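Local coordinates for protein maleylacetoacetate isomerase (Anaeromyxobacter dehalogenans, PDB 4IGJ) that probably isomerises maleylacetoacetate with the help of glutathione, as a zeta-class member of the glutathione transferase superfamily, at residues Arg26-Trp31 with Val76-Val81; Tyr50-Val55 with Arg230-Pro235. All coordinates share one frame; numbering follows the deposited sequence.

From the N terminus the chain runs first into strand 24-29, which lies inside the mixed sheet of the N-terminal thioredoxin-like domain. Helix 34-45 carries it across to the outer strand 51-54, parallel to the first, and at Val76-Val81 it returns antiparallel along the other side of strand 24-29, so contact 1 closes a loop of 44 residues. Contact 2 closes a far longer one: strand 51-54 meets Arg230-Pro235, 174 residues later, in the loop after helix 221-226. Because Tyr50-Val55 falls within the first loop and its partner beyond it, the two contacts cross. Leu27 N to Glu51 O, 2.8 Å, is one probable hydrogen bond joining them through the sheet.

Contact 1 (Arg26-Trp31 with Val76-Val81); sequences RLYSYW and VPVLEV
Arg26, Leu27 and Tyr28 pair antiparallel with Glu80, Leu79 and Val78 in the sheet of a thioredoxin-like domain, the glutathione-binding half of the glutathione transferase fold. Two hydrogen bonds close the Arg26-Glu80 pair, Arg26 N to Glu80 O at 2.9 Å and Glu80 N to Arg26 O at 2.8 Å. Around Tyr28 the match is less even: its N reaches Val78 O at 2.9 Å, whereas the return hydrogen bond from Val78 N to Tyr28 O is weak.

The tightly packed side is the face of Leu27 and Leu79, a non-hydrogen-bonded pair. With CG anti to the backbone N (chi1 -178°), Leu27 places CD1 4.1 Å from both Leu79 CD1 and Pro77 CB. Helix 34-45 lies against Leu27, and Ile96 and Trp99 of helix 93-103 against Leu79, so both leucines are buried. Pro77 follows a cis peptide bond, the cis-proline that marks this fold beside the glutathione site; Val76, just before it, binds glutathione in this protein.

On the other face, Arg26, Tyr28, Val78 and Glu80 are partly exposed, and the polar ends are held loosely. Arg26 and Glu80 run side by side, but Arg26 NE is 4.6 Å from Glu80 OE1, which lies well out of the guanidinium plane, so any attraction is probably electrostatic, with no N-H directed at the oxygen; NE also has a long, weak ion pair with Glu51. Extended beyond CG, Glu80 sends its carboxylate obliquely to the edge of the Tyr28 ring, and the two flat groups are nearly coplanar, 5° apart. There Tyr28 OH makes a weak hydrogen bond of 3.3 Å to Glu80 OE1.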
loop_
_atom_site.group_PDB
_atom_site.type_symbol
_atom_site.label_atom_id
_atom_site.label_comp_id
_atom_site.label_asym_id
_atom_site.label_seq_id
_atom_site.Cartn_x
_atom_site.Cartn_y
_atom_site.Cartn_z
ATOM N N ARG A 26 17.960 11.489 8.054
ATOM C CA ARG A 26 17.196 12.001 9.182
ATOM C C ARG A 26 15.741 11.552 9.055
ATOM O O ARG A 26 15.069 11.858 8.063
ATOM C CB ARG A 26 17.292 13.527 9.223
ATOM C CG ARG A 26 16.259 14.210 10.108
ATOM C CD ARG A 26 16.291 15.708 9.880
ATOM N NE ARG A 26 17.185 16.372 10.817
ATOM C CZ ARG A 26 16.805 17.358 11.624
ATOM N NH1 ARG A 26 17.670 17.914 12.457
ATOM N NH2 ARG A 26 15.555 17.793 11.590
ATOM N N LEU A 27 15.251 10.841 10.063
ATOM C CA LEU A 27 13.894 10.315 10.012
ATOM C C LEU A 27 12.940 11.123 10.870
ATOM O O LEU A 27 13.134 11.230 12.084
ATOM C CB LEU A 27 13.872 8.863 10.480
ATOM C CG LEU A 27 12.491 8.216 10.422
ATOM C CD1 LEU A 27 12.022 8.066 8.972
ATOM C CD2 LEU A 27 12.503 6.889 11.146
ATOM N N TYR A 28 11.911 11.678 10.237
ATOM C CA TYR A 28 10.808 12.312 10.960
ATOM C C TYR A 28 9.866 11.212 11.430
ATOM O O TYR A 28 9.228 10.539 10.616
ATOM C CB TYR A 28 10.079 13.304 10.054
ATOM C CG TYR A 28 10.896 14.535 9.752
ATOM C CD1 TYR A 28 10.676 15.719 10.445
ATOM C CD2 TYR A 28 11.902 14.514 8.790
ATOM C CE1 TYR A 28 11.424 16.849 10.183
ATOM C CE2 TYR A 28 12.657 15.647 8.521
ATOM C CZ TYR A 28 12.410 16.810 9.221
ATOM O OH TYR A 28 13.158 17.940 8.961
ATOM N N SER A 29 9.797 11.025 12.746
ATOM C CA SER A 29 9.145 9.865 13.337
ATOM C C SER A 29 8.352 10.286 14.564
ATOM O O SER A 29 8.703 11.262 15.237
ATOM C CB SER A 29 10.201 8.832 13.747
ATOM O OG SER A 29 9.650 7.741 14.467
ATOM N N TYR A 30 7.277 9.549 14.827
ATOM C CA TYR A 30 6.542 9.612 16.090
ATOM C C TYR A 30 6.695 8.234 16.717
ATOM O O TYR A 30 6.607 7.220 16.016
ATOM C CB TYR A 30 5.071 9.923 15.799
ATOM C CG TYR A 30 4.131 9.907 16.992
ATOM C CD1 TYR A 30 4.278 10.809 18.037
ATOM C CD2 TYR A 30 3.070 9.015 17.038
ATOM C CE1 TYR A 30 3.412 10.795 19.115
ATOM C CE2 TYR A 30 2.197 8.994 18.104
ATOM C CZ TYR A 30 2.373 9.888 19.136
ATOM O OH TYR A 30 1.496 9.859 20.197
ATOM N N TRP A 31 6.925 8.172 18.031
ATOM C CA TRP A 31 7.292 6.904 18.669
ATOM C C TRP A 31 6.284 5.798 18.369
ATOM O O TRP A 31 6.667 4.650 18.123
ATOM C CB TRP A 31 7.470 7.082 20.192
ATOM C CG TRP A 31 6.185 7.389 20.906
ATOM C CD1 TRP A 31 5.524 8.579 20.920
ATOM C CD2 TRP A 31 5.405 6.483 21.697
ATOM N NE1 TRP A 31 4.376 8.475 21.677
ATOM C CE2 TRP A 31 4.272 7.194 22.151
ATOM C CE3 TRP A 31 5.550 5.141 22.061
ATOM C CZ2 TRP A 31 3.293 6.611 22.960
ATOM C CZ3 TRP A 31 4.584 4.563 22.867
ATOM C CH2 TRP A 31 3.465 5.299 23.307
ATOM N N VAL A 76 4.346 11.970 8.673
ATOM C CA VAL A 76 5.164 10.930 9.296
ATOM C C VAL A 76 4.861 9.562 8.691
ATOM O O VAL A 76 3.703 9.169 8.614
ATOM C CB VAL A 76 4.888 10.876 10.815
ATOM C CG1 VAL A 76 5.442 9.604 11.430
ATOM C CG2 VAL A 76 5.462 12.108 11.507
ATOM N N PRO A 77 5.899 8.826 8.254
ATOM C CA PRO A 77 7.330 9.137 8.268
ATOM C C PRO A 77 7.787 9.926 7.047
ATOM O O PRO A 77 7.205 9.813 5.966
ATOM C CB PRO A 77 7.973 7.748 8.208
ATOM C CG PRO A 77 7.025 6.976 7.335
ATOM C CD PRO A 77 5.649 7.458 7.765
ATOM N N VAL A 78 8.826 10.729 7.241
ATOM C CA VAL A 78 9.569 11.312 6.131
ATOM C C VAL A 78 11.030 10.949 6.347
ATOM O O VAL A 78 11.573 11.190 7.428
ATOM C CB VAL A 78 9.407 12.835 6.076
ATOM C CG1 VAL A 78 10.284 13.436 4.980
ATOM C CG2 VAL A 78 7.948 13.191 5.858
ATOM N N LEU A 79 11.666 10.357 5.337
ATOM C CA LEU A 79 13.101 10.126 5.419
ATOM C C LEU A 79 13.795 11.228 4.637
ATOM O O LEU A 79 13.687 11.288 3.411
ATOM C CB LEU A 79 13.475 8.750 4.866
ATOM C CG LEU A 79 14.953 8.407 5.041
ATOM C CD1 LEU A 79 15.334 8.350 6.516
ATOM C CD2 LEU A 79 15.283 7.086 4.330
ATOM N N GLU A 80 14.480 12.121 5.353
ATOM C CA GLU A 80 15.234 13.191 4.714
ATOM C C GLU A 80 16.636 12.700 4.388
ATOM O O GLU A 80 17.362 12.238 5.272
ATOM C CB GLU A 80 15.314 14.428 5.614
ATOM C CG GLU A 80 16.268 15.483 5.051
ATOM C CD GLU A 80 16.226 16.801 5.794
ATOM O OE1 GLU A 80 15.368 16.961 6.683
ATOM O OE2 GLU A 80 17.055 17.676 5.475
ATOM N N VAL A 81 17.003 12.779 3.111
ATOM C CA VAL A 81 18.299 12.307 2.668
ATOM C C VAL A 81 19.132 13.506 2.242
ATOM O O VAL A 81 18.742 14.254 1.340
ATOM C CB VAL A 81 18.172 11.312 1.505
ATOM C CG1 VAL A 81 19.516 10.702 1.211
ATOM C CG2 VAL A 81 17.177 10.213 1.855
#

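Contact 2 (Tyr50-Val55 with Arg230-Pro235); sequences YEYRAV and RQPDAP
Tyr52 turns CG anti to its own N (chi1 -168°) and Asp233 holds CG between N and the carbonyl carbon (chi1 59°), which brings phenol and carboxylate together where the thioredoxin-like domain of this glutathione transferase fold meets a C-terminal loop. That loop makes a type I beta turn from Gln231 to Ala234, with Pro232 and Asp233 at its corner positions. Pro232 lies over one face of the Tyr52 ring in a CH-pi contact, CD standing 3.6 Å from the centroid and almost straight above it, while Pro232 CG lies nearest Tyr52 CG and CD2. The Gln231 side chain runs roughly perpendicular to that of Tyr52 and brings OE1 to 3.2 Å from Tyr52 CE1; its NE2 bonds to the backbone oxygens of His227 and Ala225, which helps fix the amide. Farther along the strand, Ala54 CB rests 3.9 Å from Asp233 CB. The carboxylate also links the domains through its second oxygen, which accepts from Trp31 N, the stronger of its polar contacts. The Asp233 carboxylate plane is turned 49° from the phenol ring, and Tyr52 OH donates to Asp233 OD1 in a short hydrogen bond, 2.6 Å, that counts as weak.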
loop_
_atom_site.group_PDB
_atom_site.type_symbol
_atom_site.label_atom_id
_atom_site.label_comp_id
_atom_site.label_asym_id
_atom_site.label_seq_id
_atom_site.Cartn_x
_atom_site.Cartn_y
_atom_site.Cartn_z
ATOM N N TYR A 50 20.952 7.002 11.626
ATOM C CA TYR A 50 20.118 8.124 11.235
ATOM C C TYR A 50 19.806 9.024 12.425
ATOM O O TYR A 50 19.808 8.566 13.571
ATOM C CB TYR A 50 18.823 7.634 10.576
ATOM C CG TYR A 50 17.891 6.860 11.488
ATOM C CD1 TYR A 50 16.845 7.491 12.140
ATOM C CD2 TYR A 50 18.056 5.497 11.684
ATOM C CE1 TYR A 50 15.992 6.778 12.965
ATOM C CE2 TYR A 50 17.215 4.777 12.502
ATOM C CZ TYR A 50 16.182 5.423 13.136
ATOM O OH TYR A 50 15.343 4.697 13.942
ATOM N N GLU A 51 19.552 10.298 12.141
ATOM C CA GLU A 51 19.080 11.237 13.161
ATOM C C GLU A 51 17.579 11.101 13.358
ATOM O O GLU A 51 16.824 11.017 12.390
ATOM C CB GLU A 51 19.383 12.673 12.757
ATOM C CG GLU A 51 20.844 12.959 12.522
ATOM C CD GLU A 51 21.085 14.413 12.177
ATOM O OE1 GLU A 51 22.243 14.866 12.296
ATOM O OE2 GLU A 51 20.112 15.101 11.789
ATOM N N TYR A 52 17.146 11.094 14.612
ATOM C CA TYR A 52 15.729 10.992 14.921
ATOM C C TYR A 52 15.166 12.391 15.110
ATOM O O TYR A 52 15.618 13.131 15.991
ATOM C CB TYR A 52 15.525 10.170 16.193
ATOM C CG TYR A 52 14.090 9.752 16.456
ATOM C CD1 TYR A 52 13.653 8.481 16.127
ATOM C CD2 TYR A 52 13.188 10.613 17.058
ATOM C CE1 TYR A 52 12.350 8.081 16.370
ATOM C CE2 TYR A 52 11.875 10.228 17.300
ATOM C CZ TYR A 52 11.464 8.958 16.958
ATOM O OH TYR A 52 10.167 8.555 17.200
ATOM N N ARG A 53 14.195 12.767 14.284
ATOM C CA ARG A 53 13.495 14.035 14.465
ATOM C C ARG A 53 12.070 13.717 14.883
ATOM O O ARG A 53 11.260 13.243 14.079
ATOM C CB ARG A 53 13.500 14.872 13.179
ATOM C CG ARG A 53 13.164 16.379 13.368
ATOM C CD ARG A 53 11.684 16.669 13.676
ATOM N NE ARG A 53 11.323 18.069 13.440
ATOM C CZ ARG A 53 10.157 18.612 13.784
ATOM N NH1 ARG A 53 9.231 17.881 14.387
ATOM N NH2 ARG A 53 9.918 19.892 13.531
ATOM N N ALA A 54 11.762 13.987 16.146
ATOM C CA ALA A 54 10.454 13.675 16.690
ATOM C C ALA A 54 9.381 14.601 16.141
ATOM O O ALA A 54 9.570 15.821 16.055
ATOM C CB ALA A 54 10.486 13.744 18.216
ATOM N N VAL A 55 8.252 14.014 15.768
ATOM C CA VAL A 55 7.080 14.776 15.373
ATOM C C VAL A 55 5.965 14.362 16.313
ATOM O O VAL A 55 5.508 13.225 16.280
ATOM C CB VAL A 55 6.685 14.488 13.910
ATOM C CG1 VAL A 55 5.384 15.204 13.555
ATOM C CG2 VAL A 55 7.807 14.891 12.959
ATOM N N ARG A 230 11.582 2.254 22.720
ATOM C CA ARG A 230 12.983 2.670 22.729
ATOM C C ARG A 230 13.222 3.985 21.996
ATOM O O ARG A 230 14.360 4.427 21.869
ATOM C CB ARG A 230 13.866 1.586 22.110
ATOM C CG ARG A 230 13.763 0.250 22.805
ATOM C CD ARG A 230 14.406 0.245 24.184
ATOM N NE ARG A 230 15.868 0.263 24.138
ATOM C CZ ARG A 230 16.629 -0.750 23.726
ATOM N NH1 ARG A 230 16.080 -1.876 23.286
ATOM N NH2 ARG A 230 17.949 -0.630 23.737
ATOM N N GLN A 231 12.164 4.629 21.513
ATOM C CA GLN A 231 12.349 5.842 20.722
ATOM C C GLN A 231 12.539 7.055 21.630
ATOM O O GLN A 231 12.027 7.068 22.751
ATOM C CB GLN A 231 11.168 6.058 19.768
ATOM C CG GLN A 231 10.963 4.911 18.775
ATOM C CD GLN A 231 12.270 4.410 18.205
ATOM O OE1 GLN A 231 13.016 5.158 17.576
ATOM N NE2 GLN A 231 12.560 3.139 18.432
ATOM N N PRO A 232 13.272 8.077 21.155
ATOM C CA PRO A 232 13.544 9.259 21.990
ATOM C C PRO A 232 12.296 9.942 22.545
ATOM O O PRO A 232 12.357 10.478 23.660
ATOM C CB PRO A 232 14.278 10.206 21.034
ATOM C CG PRO A 232 14.957 9.306 20.065
ATOM C CD PRO A 232 14.028 8.118 19.885
ATOM N N ASP A 233 11.193 9.927 21.802
ATOM C CA ASP A 233 9.986 10.631 22.224
ATOM C C ASP A 233 8.970 9.742 22.949
ATOM O O ASP A 233 7.854 10.176 23.206
ATOM C CB ASP A 233 9.324 11.351 21.038
ATOM C CG ASP A 233 8.927 10.399 19.906
ATOM O OD1 ASP A 233 9.691 9.455 19.602
ATOM O OD2 ASP A 233 7.857 10.605 19.300
ATOM N N ALA A 234 9.341 8.507 23.278
ATOM C CA ALA A 234 8.408 7.628 23.974
ATOM C C ALA A 234 8.130 8.111 25.403
ATOM O O ALA A 234 9.055 8.334 26.187
ATOM C CB ALA A 234 8.919 6.192 23.997
ATOM N N PRO A 235 6.844 8.263 25.746
ATOM C CA PRO A 235 6.473 8.585 27.120
ATOM C C PRO A 235 6.520 7.339 27.989
ATOM O O PRO A 235 6.498 6.227 27.465
ATOM C CB PRO A 235 5.023 9.080 26.996
ATOM C CG PRO A 235 4.657 9.013 25.550
ATOM C CD PRO A 235 5.670 8.148 24.873
#